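Local atomic coordinates of ThiJ/PfpI domain protein (Brachyspira murdochii, PDB entry 4HCJ), a protein that is of uncharacterised function but binds magnesium and, as a DJ-1/PfpI-family protein with an alpha-beta-alpha sandwich fold, may act as a hydrolase. Residues N18-Y24 against V76-G80; T90-K95 against I113-I119; V104-G108 against S161-F165; L120-T126 against G138-M143; V149-V154 against A168-V172. Residues are numbered along the deposited sequence.

Contact 1. Residues N18-Y24 against V76-G80; sequences NFQDEEY and VGGIG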
# COMPACT_ATOMS: atom_id res chain seq x y z
N ASN A 18 -1.49 -13.96 -6.12
CA ASN A 18 -2.79 -13.33 -6.29
C ASN A 18 -2.88 -11.91 -5.77
O ASN A 18 -3.97 -11.45 -5.40
CB ASN A 18 -3.91 -14.21 -5.74
CG ASN A 18 -4.03 -15.49 -6.51
OD1 ASN A 18 -3.80 -15.52 -7.72
ND2 ASN A 18 -4.33 -16.58 -5.82
N PHE A 19 -1.77 -11.18 -5.81
CA PHE A 19 -1.85 -9.73 -5.68
C PHE A 19 -2.53 -9.14 -6.92
O PHE A 19 -2.59 -9.75 -7.98
CB PHE A 19 -0.46 -9.12 -5.44
CG PHE A 19 0.48 -9.21 -6.64
CD1 PHE A 19 0.47 -8.23 -7.63
CD2 PHE A 19 1.36 -10.27 -6.77
CE1 PHE A 19 1.33 -8.30 -8.72
CE2 PHE A 19 2.23 -10.36 -7.86
CZ PHE A 19 2.21 -9.37 -8.84
N GLN A 20 -3.06 -7.93 -6.76
CA GLN A 20 -3.78 -7.29 -7.85
C GLN A 20 -2.81 -6.69 -8.85
O GLN A 20 -2.16 -5.67 -8.57
CB GLN A 20 -4.73 -6.22 -7.29
CG GLN A 20 -5.73 -5.72 -8.31
CD GLN A 20 -6.78 -6.75 -8.64
OE1 GLN A 20 -7.42 -7.29 -7.73
NE2 GLN A 20 -6.92 -7.07 -9.92
N ASP A 21 -2.70 -7.31 -10.03
CA ASP A 21 -1.66 -6.91 -10.98
C ASP A 21 -1.66 -5.42 -11.28
O ASP A 21 -0.60 -4.79 -11.25
CB ASP A 21 -1.82 -7.66 -12.32
CG ASP A 21 -1.72 -9.16 -12.19
OD1 ASP A 21 -0.94 -9.78 -12.95
OD2 ASP A 21 -2.45 -9.73 -11.35
N GLU A 22 -2.81 -4.84 -11.58
CA GLU A 22 -2.82 -3.46 -12.06
C GLU A 22 -2.31 -2.52 -10.98
O GLU A 22 -1.61 -1.54 -11.24
CB GLU A 22 -4.23 -3.03 -12.44
CG GLU A 22 -4.90 -3.89 -13.49
CD GLU A 22 -5.81 -4.96 -12.89
OE1 GLU A 22 -5.46 -5.56 -11.84
OE2 GLU A 22 -6.89 -5.21 -13.48
N GLU A 23 -2.70 -2.80 -9.74
CA GLU A 23 -2.34 -1.93 -8.63
C GLU A 23 -0.83 -1.86 -8.48
O GLU A 23 -0.28 -0.78 -8.23
CB GLU A 23 -2.98 -2.42 -7.33
CG GLU A 23 -4.50 -2.33 -7.31
CD GLU A 23 -5.14 -2.95 -6.09
OE1 GLU A 23 -4.40 -3.42 -5.21
OE2 GLU A 23 -6.40 -2.96 -6.00
N TYR A 24 -0.16 -3.01 -8.63
CA TYR A 24 1.28 -3.07 -8.57
C TYR A 24 1.94 -2.51 -9.84
O TYR A 24 2.73 -1.56 -9.77
CB TYR A 24 1.76 -4.51 -8.30
CG TYR A 24 3.27 -4.64 -8.39
CD1 TYR A 24 4.11 -4.09 -7.42
CD2 TYR A 24 3.85 -5.31 -9.47
CE1 TYR A 24 5.48 -4.20 -7.53
CE2 TYR A 24 5.23 -5.43 -9.57
CZ TYR A 24 6.04 -4.87 -8.60
OH TYR A 24 7.40 -5.01 -8.71
N VAL A 76 -0.67 -3.23 -1.43
CA VAL A 76 -1.39 -3.64 -2.62
C VAL A 76 -2.45 -4.68 -2.26
O VAL A 76 -2.23 -5.50 -1.37
CB VAL A 76 -0.39 -4.19 -3.68
CG1 VAL A 76 -1.08 -4.94 -4.81
CG2 VAL A 76 0.47 -3.05 -4.23
N GLY A 77 -3.59 -4.62 -2.94
CA GLY A 77 -4.68 -5.53 -2.71
C GLY A 77 -4.66 -6.77 -3.59
O GLY A 77 -3.61 -7.39 -3.84
N GLY A 78 -5.85 -7.11 -4.07
CA GLY A 78 -6.09 -8.37 -4.76
C GLY A 78 -6.62 -9.41 -3.80
O GLY A 78 -6.45 -9.30 -2.58
N ILE A 79 -7.22 -10.45 -4.35
CA ILE A 79 -7.78 -11.51 -3.52
C ILE A 79 -6.73 -12.14 -2.60
O ILE A 79 -7.04 -12.53 -1.47
CB ILE A 79 -8.53 -12.55 -4.40
CG1 ILE A 79 -9.29 -13.57 -3.53
CG2 ILE A 79 -7.58 -13.24 -5.37
CD1 ILE A 79 -10.25 -14.45 -4.33
N GLY A 80 -5.48 -12.22 -3.06
CA GLY A 80 -4.43 -12.77 -2.22
C GLY A 80 -4.16 -11.95 -0.96
O GLY A 80 -3.63 -12.47 0.02
O HOH W 1 -8.35 -9.82 -6.99
O HOH W 2 -7.61 -4.74 -4.38
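Three direct hydrogen bonds join 18-24 to 76-80. Two are between backbones: Gly80 N to Asn18 O (2.9 Å) and Gln20 N to Gly77 O (3.0 Å), so the two chains run alongside one another in opposite directions. The third uses a side chain, with Gly77 N donating to Glu23 OE1 at 2.7 Å. Two waters extend this network. One bridges Gln20 OE1 and Ile79 N, and the other bridges Glu23 OE2 and Gly78 N, so the Glu23 carboxylate reaches Gly77 N directly through OE1 and Gly78 N through water from OE2. The close approach depends on missing side chains: an ideal CB on Gly78 would lie 2.4 Å from Gln20 N, a clash. Apolar contact is modest, with Phe19 CB 4.3 Å from Val76 CG1. In DJ-1/PfpI relatives, a glycine-rich turn of this kind and a glutamate from the first helix border the active-site pocket; Glu23 and Gly77-Gly78 are consistent with those roles. Gln20 is the N-cap of helix 21-33, while 76-80 leaves strand 72-75 on the way to helix 88-99. Backbone hydrogen bonding ties Val76 to Val13 of strand 9-13, and Glu23 also touches Ser162 of helix 162-174.

Contact 2. Residues T90-K95 against I113-I119; sequences TQGLAK and IMANAKI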
# COMPACT_ATOMS: atom_id res chain seq x y z
N THR A 90 2.17 -7.39 8.74
CA THR A 90 1.78 -6.34 7.80
C THR A 90 1.17 -5.16 8.55
O THR A 90 1.44 -4.01 8.23
CB THR A 90 0.82 -6.89 6.75
OG1 THR A 90 -0.30 -7.45 7.43
CG2 THR A 90 1.51 -7.96 5.88
N GLN A 91 0.37 -5.45 9.58
CA GLN A 91 -0.15 -4.39 10.43
C GLN A 91 0.99 -3.65 11.12
O GLN A 91 0.98 -2.42 11.24
CB GLN A 91 -1.13 -4.95 11.45
CG GLN A 91 -2.38 -5.54 10.84
CD GLN A 91 -3.25 -6.22 11.86
OE1 GLN A 91 -3.07 -6.07 13.06
NE2 GLN A 91 -4.20 -7.00 11.38
N GLY A 92 2.00 -4.41 11.55
CA GLY A 92 3.15 -3.83 12.21
C GLY A 92 3.91 -2.88 11.29
O GLY A 92 4.38 -1.83 11.73
N LEU A 93 4.04 -3.23 10.01
CA LEU A 93 4.68 -2.32 9.06
C LEU A 93 3.87 -1.05 8.85
O LEU A 93 4.45 0.04 8.71
CB LEU A 93 4.97 -3.02 7.73
CG LEU A 93 6.03 -4.12 7.78
CD1 LEU A 93 6.17 -4.79 6.41
CD2 LEU A 93 7.38 -3.58 8.25
N ALA A 94 2.55 -1.15 8.81
CA ALA A 94 1.72 0.04 8.67
C ALA A 94 1.99 1.01 9.83
O ALA A 94 2.19 2.21 9.63
CB ALA A 94 0.25 -0.33 8.64
N LYS A 95 2.01 0.47 11.05
CA LYS A 95 2.25 1.30 12.23
C LYS A 95 3.67 1.85 12.25
O LYS A 95 3.89 3.01 12.61
CB LYS A 95 1.97 0.49 13.50
CG LYS A 95 0.52 0.04 13.61
CD LYS A 95 0.21 -0.61 14.95
CE LYS A 95 -0.56 -1.90 14.75
NZ LYS A 95 0.36 -3.06 14.54
N ILE A 113 -5.57 -3.83 5.58
CA ILE A 113 -4.45 -4.02 6.49
C ILE A 113 -4.29 -2.78 7.38
O ILE A 113 -4.09 -2.88 8.60
CB ILE A 113 -3.15 -4.30 5.73
CG1 ILE A 113 -3.26 -5.65 5.00
CG2 ILE A 113 -1.94 -4.29 6.67
CD1 ILE A 113 -2.13 -5.90 3.99
N MSE A 114 -4.34 -1.61 6.75
CA MSE A 114 -4.22 -0.35 7.48
C MSE A 114 -5.37 -0.16 8.49
O MSE A 114 -5.14 0.26 9.64
CB MSE A 114 -4.14 0.80 6.48
CG MSE A 114 -2.86 0.74 5.63
SE MSE A 114 -2.94 1.74 3.96
CE MSE A 114 -3.23 3.54 4.63
N ALA A 115 -6.59 -0.49 8.06
CA ALA A 115 -7.73 -0.38 8.95
C ALA A 115 -7.55 -1.29 10.16
O ALA A 115 -7.77 -0.88 11.31
CB ALA A 115 -9.00 -0.74 8.20
N ASN A 116 -7.15 -2.53 9.90
CA ASN A 116 -6.97 -3.51 10.97
C ASN A 116 -5.81 -3.17 11.90
O ASN A 116 -5.82 -3.58 13.06
CB ASN A 116 -6.81 -4.91 10.39
CG ASN A 116 -8.09 -5.47 9.82
OD1 ASN A 116 -9.17 -4.89 9.97
ND2 ASN A 116 -7.99 -6.63 9.18
N ALA A 117 -4.83 -2.42 11.40
CA ALA A 117 -3.72 -1.93 12.22
C ALA A 117 -4.12 -0.76 13.11
O ALA A 117 -3.30 -0.28 13.91
CB ALA A 117 -2.57 -1.50 11.32
N LYS A 118 -5.36 -0.29 12.99
CA LYS A 118 -5.90 0.82 13.78
C LYS A 118 -5.22 2.14 13.48
O LYS A 118 -5.13 3.01 14.35
CB LYS A 118 -5.84 0.52 15.28
CG LYS A 118 -6.60 -0.71 15.64
CD LYS A 118 -8.03 -0.52 15.25
CE LYS A 118 -8.52 -1.67 14.46
NZ LYS A 118 -9.40 -2.51 15.33
N ILE A 119 -4.74 2.31 12.26
CA ILE A 119 -4.18 3.59 11.86
C ILE A 119 -5.15 4.46 11.07
O ILE A 119 -4.80 5.57 10.69
CB ILE A 119 -2.83 3.45 11.11
CG1 ILE A 119 -2.99 2.80 9.72
CG2 ILE A 119 -1.78 2.74 11.98
CD1 ILE A 119 -1.86 3.18 8.77
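Ala117 CB packs against one turn of helix 88-99, 3.7 Å from both Gln91 CB and Gln91 O and 4.1 Å from Ala94 CB. The short side chain of Ala117 allows close backbone approach, with the CA atoms of Gln91 and Ala117 4.7 Å apart. Ala94 CB also meets Ile119 CD1 at 4.1 Å, and Lys95 lays its aliphatic chain over the same patch, with CG 3.9 Å from Ile119 CG2 and CE 3.3 Å from Ala117 O. Thr90 OG1, hydrogen-bonded to Leu84 O, lies 3.6 Å from Ile113 CG2. No hydrogen bond crosses directly, but Gln91 NE2 and Asn116 ND2 both donate to Trp85 O, linking the helices through a shared acceptor. Helix 110-116 ends in a Schellman motif: Lys118 has phi 66°, and the chain turns so that Ile119 points back at Ala94. Ala94 and Ile113 touch Phe75, and Ile119 touches Val104, so this helix pair covers one face of the central sheet, as expected in an alpha-beta-alpha sandwich.

Contact 3. Residues V104-G108 against S161-F165; sequences VAGIG and SSKDF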
# COMPACT_ATOMS: atom_id res chain seq x y z
N VAL A 104 2.03 6.39 4.27
CA VAL A 104 1.42 5.08 4.38
C VAL A 104 0.26 5.05 3.39
O VAL A 104 -0.72 5.81 3.57
CB VAL A 104 0.95 4.77 5.81
CG1 VAL A 104 0.50 3.33 5.91
CG2 VAL A 104 2.07 5.05 6.82
N ALA A 105 0.37 4.21 2.37
CA ALA A 105 -0.58 4.24 1.28
C ALA A 105 -1.14 2.84 1.06
O ALA A 105 -0.41 1.86 1.18
CB ALA A 105 0.08 4.77 0.01
N GLY A 106 -2.41 2.75 0.70
CA GLY A 106 -3.01 1.48 0.37
C GLY A 106 -4.01 1.63 -0.75
O GLY A 106 -4.68 2.67 -0.87
N ILE A 107 -4.16 0.57 -1.53
CA ILE A 107 -5.09 0.56 -2.63
C ILE A 107 -5.91 -0.72 -2.62
O ILE A 107 -5.40 -1.81 -2.34
CB ILE A 107 -4.36 0.79 -4.00
CG1 ILE A 107 -5.35 0.76 -5.16
CG2 ILE A 107 -3.19 -0.17 -4.20
CD1 ILE A 107 -4.81 1.36 -6.46
N GLY A 108 -7.19 -0.58 -2.89
CA GLY A 108 -8.07 -1.73 -2.90
C GLY A 108 -8.00 -2.47 -1.57
O GLY A 108 -8.00 -1.86 -0.50
N SER A 161 -8.36 2.62 -10.11
CA SER A 161 -7.76 3.87 -9.67
C SER A 161 -6.25 3.81 -9.49
O SER A 161 -5.67 4.68 -8.86
CB SER A 161 -8.44 4.33 -8.37
OG SER A 161 -9.81 4.57 -8.61
N SER A 162 -5.60 2.79 -10.06
CA SER A 162 -4.18 2.59 -9.84
C SER A 162 -3.31 3.79 -10.23
O SER A 162 -2.39 4.17 -9.49
CB SER A 162 -3.68 1.34 -10.58
OG SER A 162 -4.38 0.18 -10.15
N LYS A 163 -3.57 4.35 -11.41
CA LYS A 163 -2.76 5.48 -11.87
C LYS A 163 -3.02 6.75 -11.06
O LYS A 163 -2.08 7.46 -10.66
CB LYS A 163 -2.98 5.72 -13.37
CG LYS A 163 -2.51 4.56 -14.23
CD LYS A 163 -2.84 4.76 -15.71
CE LYS A 163 -2.47 3.52 -16.53
NZ LYS A 163 -3.11 3.57 -17.88
N ASP A 164 -4.29 7.03 -10.79
CA ASP A 164 -4.62 8.18 -9.96
C ASP A 164 -3.99 8.07 -8.56
O ASP A 164 -3.50 9.05 -7.99
CB ASP A 164 -6.15 8.33 -9.82
CG ASP A 164 -6.82 8.77 -11.10
OD1 ASP A 164 -6.14 9.32 -12.00
OD2 ASP A 164 -8.06 8.62 -11.19
N PHE A 165 -4.02 6.86 -8.01
CA PHE A 165 -3.41 6.57 -6.72
C PHE A 165 -1.92 6.87 -6.76
O PHE A 165 -1.39 7.58 -5.91
CB PHE A 165 -3.65 5.10 -6.39
CG PHE A 165 -2.89 4.58 -5.21
CD1 PHE A 165 -3.17 5.01 -3.92
CD2 PHE A 165 -1.91 3.60 -5.39
CE1 PHE A 165 -2.51 4.46 -2.83
CE2 PHE A 165 -1.24 3.05 -4.30
CZ PHE A 165 -1.54 3.48 -3.02
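Within 104-108, Ala105 is the first residue to meet 161-165, its CB lying 3.7 Å from Phe165 CZ. At Gly106 the contact passes to the backbone: its carbonyl O is 3.4 Å from Phe165 CE1, approaching the ring obliquely. A side chain on Gly106 would point away from the helix, toward the layer where Met114 packs. Ile107 then turns back to the helix and gives the strand its largest share of the contact, 82 Å². Its CB stands 3.9 Å from the centroid of the Phe165 ring and only 11° off the ring normal, a CH-pi contact over the face, while Ile107 CG2 reaches Phe165 CE2 at 3.8 Å. In its extended tt rotamer, Ile107 also carries CD1 to 3.7 Å from Ser162 CA in the first turn of helix 162-174. No hydrogen bond crosses, so the strand and helix are held by apolar packing, and Phe165 continues onto Val154 and Ala156 of the neighbouring strand. After Ile107 comes Gly108, in a positive-phi conformation (phi/psi 56/-136°) consistent with the nucleophile-elbow position of DJ-1/PfpI relatives. In those relatives this sharp turn between strand and helix carries the reactive cysteine; here a glycine occupies what is probably the same position, with Glu23 OE2 3.7 Å from Gly108 CA.

Contact 4. Residues L120-T126 against G138-M143; sequences LEEINVT and GNANIM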
# COMPACT_ATOMS: atom_id res chain seq x y z
N LEU A 120 -6.36 3.97 10.85
CA LEU A 120 -7.35 4.72 10.09
C LEU A 120 -8.51 5.21 10.96
O LEU A 120 -9.51 5.71 10.43
CB LEU A 120 -7.90 3.92 8.91
CG LEU A 120 -6.85 3.38 7.93
CD1 LEU A 120 -7.53 2.64 6.78
CD2 LEU A 120 -5.96 4.48 7.41
N GLU A 121 -8.39 5.09 12.28
CA GLU A 121 -9.47 5.55 13.14
C GLU A 121 -9.67 7.06 13.00
O GLU A 121 -8.73 7.84 13.18
CB GLU A 121 -9.21 5.18 14.60
CG GLU A 121 -9.08 3.70 14.84
CD GLU A 121 -9.35 3.34 16.28
OE1 GLU A 121 -8.56 3.73 17.17
OE2 GLU A 121 -10.35 2.64 16.55
N GLU A 122 -10.89 7.47 12.65
CA GLU A 122 -11.24 8.88 12.47
C GLU A 122 -10.53 9.52 11.27
O GLU A 122 -10.46 10.74 11.20
CB GLU A 122 -11.05 9.69 13.75
CG GLU A 122 -11.47 8.96 15.01
CD GLU A 122 -12.91 8.51 14.99
OE1 GLU A 122 -13.77 9.28 14.50
OE2 GLU A 122 -13.21 7.38 15.46
N ILE A 123 -10.03 8.70 10.34
CA ILE A 123 -9.34 9.19 9.15
C ILE A 123 -10.23 9.02 7.93
O ILE A 123 -10.91 8.00 7.77
CB ILE A 123 -8.01 8.41 8.93
CG1 ILE A 123 -7.10 8.47 10.17
CG2 ILE A 123 -7.27 8.91 7.68
CD1 ILE A 123 -6.69 9.88 10.59
N ASN A 124 -10.22 10.03 7.05
CA ASN A 124 -10.93 9.95 5.78
C ASN A 124 -10.16 9.09 4.79
O ASN A 124 -8.96 9.32 4.55
CB ASN A 124 -11.10 11.34 5.16
CG ASN A 124 -11.98 12.24 6.00
OD1 ASN A 124 -12.70 11.81 6.89
ND2 ASN A 124 -11.93 13.51 5.70
N VAL A 125 -10.85 8.11 4.21
CA VAL A 125 -10.24 7.14 3.32
C VAL A 125 -11.22 6.75 2.23
O VAL A 125 -12.41 7.09 2.28
CB VAL A 125 -9.81 5.85 4.07
CG1 VAL A 125 -8.90 6.15 5.24
CG2 VAL A 125 -11.03 5.04 4.51
N THR A 126 -10.71 6.00 1.25
CA THR A 126 -11.57 5.23 0.40
C THR A 126 -11.04 3.79 0.37
O THR A 126 -10.00 3.50 0.97
CB THR A 126 -11.72 5.86 -0.99
OG1 THR A 126 -12.72 5.14 -1.71
CG2 THR A 126 -10.40 5.87 -1.74
N GLY A 138 -12.84 -0.41 11.45
CA GLY A 138 -11.66 0.31 11.92
C GLY A 138 -11.85 1.80 12.15
O GLY A 138 -10.86 2.52 12.30
N ASN A 139 -13.11 2.25 12.20
CA ASN A 139 -13.47 3.63 12.55
C ASN A 139 -13.07 4.67 11.51
O ASN A 139 -13.06 5.87 11.80
CB ASN A 139 -13.00 4.01 13.97
CG ASN A 139 -13.85 3.36 15.03
OD1 ASN A 139 -15.07 3.29 14.88
ND2 ASN A 139 -13.23 2.86 16.08
N ALA A 140 -12.78 4.23 10.29
CA ALA A 140 -12.47 5.16 9.22
C ALA A 140 -13.75 5.77 8.65
O ALA A 140 -14.84 5.20 8.78
CB ALA A 140 -11.68 4.46 8.14
N ASN A 141 -13.60 6.91 7.97
CA ASN A 141 -14.70 7.53 7.25
C ASN A 141 -14.53 7.27 5.77
O ASN A 141 -13.51 7.65 5.19
CB ASN A 141 -14.74 9.05 7.47
CG ASN A 141 -14.59 9.42 8.92
OD1 ASN A 141 -15.36 8.94 9.77
ND2 ASN A 141 -13.61 10.25 9.23
N ILE A 142 -15.51 6.63 5.15
CA ILE A 142 -15.40 6.29 3.74
C ILE A 142 -15.91 7.43 2.87
O ILE A 142 -17.10 7.79 2.92
CB ILE A 142 -16.13 4.97 3.41
CG1 ILE A 142 -15.52 3.81 4.22
CG2 ILE A 142 -16.02 4.68 1.92
CD1 ILE A 142 -16.17 2.50 3.99
N MSE A 143 -15.03 7.99 2.05
CA MSE A 143 -15.40 9.10 1.18
C MSE A 143 -15.78 8.60 -0.21
O MSE A 143 -15.23 7.61 -0.69
CB MSE A 143 -14.24 10.09 1.09
CG MSE A 143 -13.53 10.35 2.41
SE MSE A 143 -14.65 11.01 3.83
CE MSE A 143 -14.95 12.81 3.10
O HOH W 3 -8.17 1.86 11.68
O HOH W 4 -15.56 6.28 14.73
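Three backbone hydrogen bonds set the parallel register: Asn141 N to Ile123 O (2.9 Å), Val125 N to Asn141 O (2.9 Å) and Met143 N to Val125 O (2.8 Å). Asn141 thus donates to the residue before Asn124 and accepts from the one after it, as a parallel bridge with Asn124 requires. A further bond, Glu122 N to Asn139 O (2.8 Å), extends the backbone pairing into the type II turn Leu120-Ile123. Side chains add two more: Asn139 ND2 to Glu121 OE2 at 2.9 Å, and Asn141 ND2 to Asn124 OD1 at 3.0 Å. One water connects Leu120 N with Gly138 O, and another Glu122 OE2 with Asn139 OD1. Strands 124-125 and 141-142 with the intervening helix 132-137 form a small beta-alpha-beta unit. His137, a magnesium ligand in this protein though without a bound ion in this chain, ends that helix, and the Glu122 side chain lies about 4 Å from a magnesium ion. Ala140 CB sits 3.7 Å from Val125 CG2 and 3.9 Å from Leu120 CB, and both Val125 and Ala140 pack on Val135 of the helix. The selenium of Met143, a selenomethionine here in one of two conformers, lies 3.7 Å from Asn124 CG.

Contact 5. Residues V149-V154 against A168-V172; sequences VSGNIV and AVVGV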
# COMPACT_ATOMS: atom_id res chain seq x y z
N VAL A 149 -6.31 11.66 -0.06
CA VAL A 149 -5.09 12.02 0.64
C VAL A 149 -5.48 12.66 1.97
O VAL A 149 -6.17 13.69 1.99
CB VAL A 149 -4.24 13.02 -0.19
CG1 VAL A 149 -3.04 13.50 0.62
CG2 VAL A 149 -3.81 12.39 -1.51
N SER A 150 -5.02 12.07 3.07
CA SER A 150 -5.29 12.56 4.41
C SER A 150 -3.96 12.68 5.14
O SER A 150 -3.51 11.75 5.82
CB SER A 150 -6.24 11.62 5.15
OG SER A 150 -7.49 11.63 4.48
N GLY A 151 -3.28 13.82 4.96
CA GLY A 151 -1.95 13.98 5.50
C GLY A 151 -0.98 13.01 4.87
O GLY A 151 -0.82 12.99 3.65
N ASN A 152 -0.35 12.18 5.69
CA ASN A 152 0.60 11.18 5.21
C ASN A 152 -0.06 9.86 4.81
O ASN A 152 0.64 8.95 4.40
CB ASN A 152 1.66 10.89 6.27
CG ASN A 152 2.62 12.03 6.48
OD1 ASN A 152 2.59 13.01 5.76
ND2 ASN A 152 3.47 11.89 7.47
N ILE A 153 -1.38 9.76 4.95
CA ILE A 153 -2.11 8.56 4.59
C ILE A 153 -2.77 8.78 3.23
O ILE A 153 -3.44 9.79 3.01
CB ILE A 153 -3.16 8.23 5.69
CG1 ILE A 153 -2.45 7.85 6.99
CG2 ILE A 153 -4.12 7.14 5.22
CD1 ILE A 153 -3.35 7.73 8.19
N VAL A 154 -2.59 7.83 2.32
CA VAL A 154 -3.20 7.90 1.00
C VAL A 154 -3.90 6.58 0.72
O VAL A 154 -3.30 5.52 0.89
CB VAL A 154 -2.16 8.17 -0.12
CG1 VAL A 154 -2.85 8.32 -1.46
CG2 VAL A 154 -1.33 9.42 0.20
N ALA A 168 -1.13 10.50 -6.96
CA ALA A 168 -1.37 11.18 -5.68
C ALA A 168 -0.23 10.92 -4.69
O ALA A 168 0.22 11.84 -4.00
CB ALA A 168 -2.71 10.76 -5.08
N VAL A 169 0.26 9.68 -4.63
CA VAL A 169 1.39 9.35 -3.77
C VAL A 169 2.64 10.13 -4.19
O VAL A 169 3.34 10.70 -3.34
CB VAL A 169 1.64 7.83 -3.75
CG1 VAL A 169 2.94 7.50 -3.04
CG2 VAL A 169 0.46 7.12 -3.08
N VAL A 170 2.92 10.18 -5.50
CA VAL A 170 4.06 10.96 -5.99
C VAL A 170 3.91 12.44 -5.59
O VAL A 170 4.89 13.07 -5.19
CB VAL A 170 4.22 10.80 -7.51
CG1 VAL A 170 5.19 11.85 -8.07
CG2 VAL A 170 4.68 9.38 -7.86
N GLY A 171 2.70 12.99 -5.70
CA GLY A 171 2.47 14.37 -5.30
C GLY A 171 2.82 14.62 -3.85
O GLY A 171 3.47 15.62 -3.51
N VAL A 172 2.42 13.72 -2.96
CA VAL A 172 2.77 13.86 -1.55
C VAL A 172 4.29 13.75 -1.35
O VAL A 172 4.90 14.58 -0.68
CB VAL A 172 2.02 12.83 -0.68
CG1 VAL A 172 2.47 12.93 0.75
CG2 VAL A 172 0.50 13.02 -0.79
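Val172, Val154 and Val149 carry most of the 223 Å² buried here, with 64, 51 and 33 Å² respectively. Val172 points from helix 162-174 at the hairpin and spans its two strands, its CG2 lying 3.8 Å from Val149 CG1 and 4.2 Å from Val154 CG2. Val154, the buried member of the trio, also reaches the preceding turn of the helix, its CG1 lying 3.9 Å from Val169 CG2 and 4.4 Å from Ala168 CB. Val149, exposed at the sheet edge, closes the other flank with CG2 4.1 Å from Ala168 CB. Ala168 and Val172 present themselves together because they are one helical turn apart, as the bond from Val172 N to Ala168 O (3.1 Å) confirms. The two strand valines lie side by side because a type II' turn, Ser150-Ile153, folds the chain into a tight beta hairpin. Reciprocal bonds fix it: Ser150 N to Ile153 O at 2.8 Å and Ile153 N to Ser150 O at 3.0 Å. Gly151 adopts phi 64°, a conformation that favours glycine at this corner. No hydrogen bond joins hairpin and helix, so the contact is apolar packing. Strand 147-150 is the outermost strand on this side of the sheet; strand 153-156 pairs with 103-107, whose Ala105 touches Val169, and the helix touches Phe31 of helix 21-33 through Val169 and Val170.

From the N terminus, contact 1 closes before any other opens, joining the start of helix 21-33 to the loop after strand 72-75. Contact 2 opens at 90 and closes at 119, but contact 3 opens between at 104, so the two cross: strand 103-107 has Met114 against one face and Phe165 against the other. Contact 4, from 120 to 143, pairs the two short strands of the beta-alpha-beta unit and is nested inside the long loop closed by contact 3. Contact 5 opens at 149, crosses contact 3 and ties the edge hairpin to the helix they share, 162-174. Asn124 O and Ser150 OG lie 2.7 Å apart, a probable hydrogen bond linking contacts 4 and 5.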